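Local coordinates for putative alpha-L-fucosidase (Bacteroides thetaiotaomicron, PDB 3EYP), which probably hydrolyses alpha-L-fucosides, as expected of a member of glycoside hydrolase family 29, at residues 324-329 with 347-352; 380-385 with 452-457. All coordinates share one frame; numbering follows the deposited sequence.

Interaction 1: 324-329 with 347-352; sequences STNLLR and KMLDNE
Arg329 closes a type I turn that starts at Asn326, and its side chain reaches across to the end of the 3-10 segment at Leu349. Beyond CB the chain runs alongside the Leu349 carbonyl, with Arg329 CG 4.3 Å from Leu349 CB and 3.3 Å from Leu349 O. Arg329 CD stays close to the same carbonyl and also comes within 3.6 Å of Asn351 OD1. A bend at chi3 (59°) curls the guanidinium so that Arg329 NH2 turns back to the same carbonyl and donates to Leu349 O at 3.0 Å. This bond is nearly straight (166° at the hydrogen) and lies in both the guanidinium and the carbonyl plane, on a lone pair of the oxygen. Asn351 OD1 sits over one guanidinium face, offset toward its rim, with the two flat groups about 30° apart. Its position should suit the positive charge, although no bond forms.

Behind this polar arm, the Leu349 side chain brings its CD2 to the turn, 3.9 Å from Leu328 CB and 3.6 Å from Asn326 ND2. Asn326, with CG anti to its backbone N, crosses Leu349 at about a right angle. Asn326 OD1 accepts from Leu328 N at 3.0 Å in an Asx turn, and also from Val453 N, while ND2 donates to Phe451 O. An alanine at Asn326 would remove all three bonds and would probably loosen the turn from the strand beside it.

The turn lies in the loop between helix 306-323 and strand 332-335 and packs against strand 447-454. Leu328 reaches Phe370 and Val435 of one sheet as well as Phe451 and Val453 of the other, and Leu349 also packs on Phe370, so the contact caps the interior of the F5/8 type C beta sandwich.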
loop_
_atom_site.group_PDB
_atom_site.type_symbol
_atom_site.label_atom_id
_atom_site.label_comp_id
_atom_site.label_asym_id
_atom_site.label_seq_id
_atom_site.Cartn_x
_atom_site.Cartn_y
_atom_site.Cartn_z
ATOM N N SER A 324 16.724 11.262 -5.262
ATOM C CA SER A 324 17.415 11.350 -6.543
ATOM C C SER A 324 18.915 11.200 -6.344
ATOM O O SER A 324 19.605 10.618 -7.156
ATOM C CB SER A 324 17.130 12.665 -7.274
ATOM O OG SER A 324 17.568 13.781 -6.502
ATOM N N THR A 325 19.417 11.677 -5.237
ATOM C CA THR A 325 20.854 11.665 -5.021
ATOM C C THR A 325 21.240 10.971 -3.728
ATOM O O THR A 325 21.101 11.532 -2.645
ATOM C CB THR A 325 21.427 13.108 -5.089
ATOM O OG1 THR A 325 21.054 13.689 -6.354
ATOM C CG2 THR A 325 22.958 13.122 -4.970
ATOM N N ASN A 326 21.697 9.737 -3.869
ATOM C CA ASN A 326 22.296 9.016 -2.749
ATOM C C ASN A 326 23.667 9.650 -2.459
ATOM O O ASN A 326 24.611 9.515 -3.245
ATOM C CB ASN A 326 22.448 7.542 -3.085
ATOM C CG ASN A 326 22.941 6.742 -1.937
ATOM O OD1 ASN A 326 23.330 7.286 -0.886
ATOM N ND2 ASN A 326 22.948 5.434 -2.119
ATOM N N LEU A 327 23.726 10.355 -1.340
ATOM C CA LEU A 327 24.908 11.127 -0.943
ATOM C C LEU A 327 26.085 10.226 -0.627
ATOM O O LEU A 327 27.231 10.685 -0.487
ATOM C CB LEU A 327 24.610 12.026 0.246
ATOM C CG LEU A 327 23.584 13.108 -0.105
ATOM C CD1 LEU A 327 23.300 14.011 1.087
ATOM C CD2 LEU A 327 24.048 13.919 -1.363
ATOM N N LEU A 328 25.819 8.935 -0.533
ATOM C CA LEU A 328 26.909 8.007 -0.269
ATOM C C LEU A 328 27.618 7.672 -1.569
ATOM O O LEU A 328 28.699 7.083 -1.553
ATOM C CB LEU A 328 26.436 6.700 0.372
ATOM C CG LEU A 328 25.832 6.793 1.757
ATOM C CD1 LEU A 328 25.445 5.393 2.227
ATOM C CD2 LEU A 328 26.770 7.516 2.735
ATOM N N ARG A 329 27.021 8.004 -2.712
ATOM C CA ARG A 329 27.631 7.532 -3.939
ATOM C C ARG A 329 29.019 8.131 -4.092
ATOM O O ARG A 329 29.284 9.265 -3.766
ATOM C CB ARG A 329 26.732 7.707 -5.149
ATOM C CG ARG A 329 25.935 6.374 -5.363
ATOM C CD ARG A 329 24.797 6.526 -6.364
ATOM N NE ARG A 329 25.321 6.965 -7.650
ATOM C CZ ARG A 329 25.807 6.160 -8.583
ATOM N NH1 ARG A 329 26.270 6.692 -9.708
ATOM N NH2 ARG A 329 25.829 4.838 -8.406
ATOM N N LYS A 347 27.586 -2.818 -4.018
ATOM C CA LYS A 347 26.305 -3.066 -4.683
ATOM C C LYS A 347 25.147 -2.214 -4.117
ATOM O O LYS A 347 24.239 -1.866 -4.851
ATOM C CB LYS A 347 25.945 -4.536 -4.630
ATOM C CG LYS A 347 27.013 -5.335 -5.212
ATOM C CD LYS A 347 27.235 -4.995 -6.661
ATOM C CE LYS A 347 27.951 -6.135 -7.357
ATOM N NZ LYS A 347 29.405 -5.930 -7.301
ATOM N N MET A 348 25.225 -1.869 -2.836
ATOM C CA MET A 348 24.141 -1.138 -2.135
ATOM C C MET A 348 23.976 0.267 -2.711
ATOM O O MET A 348 23.000 1.022 -2.422
ATOM C CB MET A 348 24.434 -1.038 -0.621
ATOM C CG MET A 348 24.266 -2.397 0.187
ATOM S SD MET A 348 24.443 -2.297 2.003
ATOM C CE MET A 348 26.215 -2.641 2.310
ATOM N N LEU A 349 24.957 0.602 -3.532
ATOM C CA LEU A 349 25.159 1.981 -3.999
ATOM C C LEU A 349 24.998 2.171 -5.478
ATOM O O LEU A 349 25.068 3.288 -5.966
ATOM C CB LEU A 349 26.553 2.485 -3.638
ATOM C CG LEU A 349 26.941 2.544 -2.181
ATOM C CD1 LEU A 349 28.324 3.164 -1.989
ATOM C CD2 LEU A 349 25.858 3.346 -1.461
ATOM N N ASP A 350 24.786 1.069 -6.159
ATOM C CA ASP A 350 24.871 1.019 -7.612
ATOM C C ASP A 350 23.582 1.279 -8.363
ATOM O O ASP A 350 23.539 1.227 -9.585
ATOM C CB ASP A 350 25.492 -0.292 -8.079
ATOM C CG ASP A 350 24.553 -1.474 -7.946
ATOM O OD1 ASP A 350 23.371 -1.256 -7.634
ATOM O OD2 ASP A 350 25.007 -2.627 -8.155
ATOM N N ASN A 351 22.527 1.540 -7.637
ATOM C CA ASN A 351 21.248 1.826 -8.293
ATOM C C ASN A 351 20.770 0.749 -9.263
ATOM O O ASN A 351 19.968 1.018 -10.150
ATOM C CB ASN A 351 21.364 3.118 -9.084
ATOM C CG ASN A 351 21.482 4.331 -8.194
ATOM O OD1 ASN A 351 22.195 5.287 -8.513
ATOM N ND2 ASN A 351 20.804 4.303 -7.065
ATOM N N GLU A 352 21.298 -0.449 -9.132
ATOM C CA GLU A 352 20.792 -1.569 -9.942
ATOM C C GLU A 352 19.648 -2.210 -9.189
ATOM O O GLU A 352 19.667 -2.300 -7.964
ATOM C CB GLU A 352 21.839 -2.644 -10.192
ATOM C CG GLU A 352 23.201 -2.153 -10.551
ATOM C CD GLU A 352 23.388 -1.999 -12.030
ATOM O OE1 GLU A 352 22.419 -2.236 -12.794
ATOM O OE2 GLU A 352 24.517 -1.626 -12.434
#

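Interaction 2: 380-385 with 452-457; sequences CLMIEE and GVYKQS
The Tyr454 ring lies along one face of this antiparallel strand pair, which it shares with Cys380 and Met382. With CG beside its own backbone N (chi1 -45°), the ring folds back along its strand above Gly452 and turns its CD2-CE2 side to strand 380-385. Leu381 CA and Met382 N both lie at the ring edge, near its plane. Met382 runs obliquely to the ring: Met382 CB is 3.7 Å from Tyr454 CE2, and a chain that leaves CB anti to the backbone N bends at chi3 (78°) to bring Met382 CE within 3.8 Å of Tyr454 OH. With the ring in this position a CB on Gly452 would clash with Tyr454 OH, so a larger residue would probably not fit without moving the ring.

Cys380 CB packs against Gln456 CG at 3.8 Å, beyond the last strand residue, where Gln456 folds in beside it. On the reverse face Leu381 CB meets Val453 CG1 at 3.9 Å, side by side in a non-hydrogen-bonded pair. Leu381 CG takes the crowded position between N and carbonyl carbon (chi1 58°), sending its methyls away from Val453.

The backbone holds this alignment. Met382 and Gly452 exchange two hydrogen bonds, N to O both ways, and Tyr454 N donates to Cys380 O at 2.8 Å.

Strand 380-385 is flanked on its other edge by strand 423-432. Leu381 packs on Val398 and Ile383 on Trp396 of strand 393-401 in the opposing sheet, as expected of a discoidin-type beta sandwich, while the buried Tyr454 and Cys380 face away from that sheet. There Gln456 OE1 accepts from Trp279 NE1 of helix 275-283, and Ser457 bonds to Glu321 and Thr322 at the end of helix 306-323, joining the sandwich to the fucosidase-family region.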
loop_
_atom_site.group_PDB
_atom_site.type_symbol
_atom_site.label_atom_id
_atom_site.label_comp_id
_atom_site.label_asym_id
_atom_site.label_seq_id
_atom_site.Cartn_x
_atom_site.Cartn_y
_atom_site.Cartn_z
ATOM N N CYS A 380 17.995 12.178 6.158
ATOM C CA CYS A 380 17.123 11.057 5.764
ATOM C C CYS A 380 18.014 9.919 5.290
ATOM O O CYS A 380 19.060 10.161 4.735
ATOM C CB CYS A 380 16.191 11.509 4.603
ATOM S SG CYS A 380 14.944 10.296 4.160
ATOM N N LEU A 381 17.600 8.693 5.559
ATOM C CA LEU A 381 18.255 7.507 5.041
ATOM C C LEU A 381 17.229 6.405 4.790
ATOM O O LEU A 381 16.092 6.435 5.307
ATOM C CB LEU A 381 19.382 6.976 5.939
ATOM C CG LEU A 381 19.031 6.598 7.380
ATOM C CD1 LEU A 381 18.449 5.163 7.451
ATOM C CD2 LEU A 381 20.215 6.797 8.336
ATOM N N MET A 382 17.663 5.480 3.945
ATOM C CA MET A 382 16.811 4.384 3.442
ATOM C C MET A 382 17.632 3.122 3.213
ATOM O O MET A 382 18.805 3.152 2.807
ATOM C CB MET A 382 16.184 4.793 2.107
ATOM C CG MET A 382 15.221 3.748 1.445
ATOM S SD MET A 382 14.203 4.556 0.099
ATOM C CE MET A 382 15.398 4.617 -1.183
ATOM N N ILE A 383 16.983 2.010 3.477
ATOM C CA ILE A 383 17.591 0.713 3.366
ATOM C C ILE A 383 16.533 -0.271 2.850
ATOM O O ILE A 383 15.370 -0.197 3.240
ATOM C CB ILE A 383 18.208 0.305 4.756
ATOM C CG1 ILE A 383 19.088 -0.939 4.648
ATOM C CG2 ILE A 383 17.152 0.074 5.858
ATOM C CD1 ILE A 383 19.975 -1.060 5.865
ATOM N N GLU A 384 16.959 -1.120 1.925
ATOM C CA GLU A 384 16.099 -2.105 1.220
ATOM C C GLU A 384 16.697 -3.492 1.200
ATOM O O GLU A 384 17.812 -3.710 0.761
ATOM C CB GLU A 384 15.832 -1.664 -0.229
ATOM C CG GLU A 384 15.183 -0.299 -0.331
ATOM C CD GLU A 384 15.110 0.235 -1.758
ATOM O OE1 GLU A 384 15.710 -0.343 -2.686
ATOM O OE2 GLU A 384 14.437 1.253 -1.965
ATOM N N GLU A 385 15.908 -4.432 1.683
ATOM C CA GLU A 385 16.259 -5.843 1.762
ATOM C C GLU A 385 15.823 -6.587 0.512
ATOM O O GLU A 385 14.911 -6.159 -0.240
ATOM C CB GLU A 385 15.596 -6.461 3.027
ATOM C CG GLU A 385 16.326 -7.606 3.628
ATOM C CD GLU A 385 15.843 -7.939 5.062
ATOM O OE1 GLU A 385 14.719 -7.491 5.442
ATOM O OE2 GLU A 385 16.588 -8.657 5.791
ATOM N N GLY A 452 21.313 4.156 1.433
ATOM C CA GLY A 452 21.567 5.528 1.077
ATOM C C GLY A 452 21.247 6.530 2.163
ATOM O O GLY A 452 20.559 6.253 3.133
ATOM N N VAL A 453 21.863 7.684 2.026
ATOM C CA VAL A 453 21.481 8.830 2.829
ATOM C C VAL A 453 21.183 9.963 1.866
ATOM O O VAL A 453 21.677 10.038 0.713
ATOM C CB VAL A 453 22.535 9.197 3.826
ATOM C CG1 VAL A 453 22.929 7.961 4.677
ATOM C CG2 VAL A 453 23.775 9.841 3.083
ATOM N N TYR A 454 20.357 10.849 2.351
ATOM C CA TYR A 454 19.740 11.820 1.465
ATOM C C TYR A 454 19.422 13.121 2.181
ATOM O O TYR A 454 19.417 13.237 3.421
ATOM C CB TYR A 454 18.448 11.233 0.864
ATOM C CG TYR A 454 18.564 9.786 0.360
ATOM C CD1 TYR A 454 18.861 9.528 -0.969
ATOM C CD2 TYR A 454 18.366 8.701 1.211
ATOM C CE1 TYR A 454 19.003 8.226 -1.466
ATOM C CE2 TYR A 454 18.514 7.383 0.748
ATOM C CZ TYR A 454 18.827 7.149 -0.600
ATOM O OH TYR A 454 18.951 5.876 -1.103
ATOM N N LYS A 455 19.137 14.114 1.361
ATOM C CA LYS A 455 18.725 15.382 1.883
ATOM C C LYS A 455 17.264 15.614 1.428
ATOM O O LYS A 455 16.939 15.560 0.231
ATOM C CB LYS A 455 19.680 16.495 1.402
ATOM C CG LYS A 455 19.291 17.892 1.835
ATOM C CD LYS A 455 19.220 18.119 3.298
ATOM C CE LYS A 455 18.263 19.306 3.620
ATOM N NZ LYS A 455 16.758 18.908 3.746
ATOM N N GLN A 456 16.405 15.825 2.410
ATOM C CA GLN A 456 14.958 15.917 2.151
ATOM C C GLN A 456 14.683 17.154 1.321
ATOM O O GLN A 456 15.273 18.198 1.553
ATOM C CB GLN A 456 14.141 15.968 3.436
ATOM C CG GLN A 456 14.087 14.689 4.181
ATOM C CD GLN A 456 13.382 14.812 5.472
ATOM O OE1 GLN A 456 12.190 15.168 5.504
ATOM N NE2 GLN A 456 14.084 14.504 6.581
ATOM N N SER A 457 13.768 17.004 0.377
ATOM C CA SER A 457 13.391 18.073 -0.562
ATOM C C SER A 457 12.877 19.293 0.154
ATOM O O SER A 457 12.226 19.204 1.196
ATOM C CB SER A 457 12.339 17.600 -1.604
ATOM O OG SER A 457 11.739 18.694 -2.290
#

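Overall arrangement
From the N terminus, the chain leaves helix 306-323 and enters 324-329, then makes strand 332-335 before 347-352 returns to the turn; interaction 1 thus closes a short loop of 17 residues. Interaction 2 opens later and spans 66 residues, joining strand 380-385 to the final strand 447-454. The two are in series and neither nest nor cross. Their centres lie about 10 Å apart, and they meet directly where the turn runs beside the last strand: Leu327 N probably donates to Val453 O at 2.9 Å. Together they tie the entrance of the C-terminal beta sandwich to its closing strand, beside helix 306-323, which leads into it.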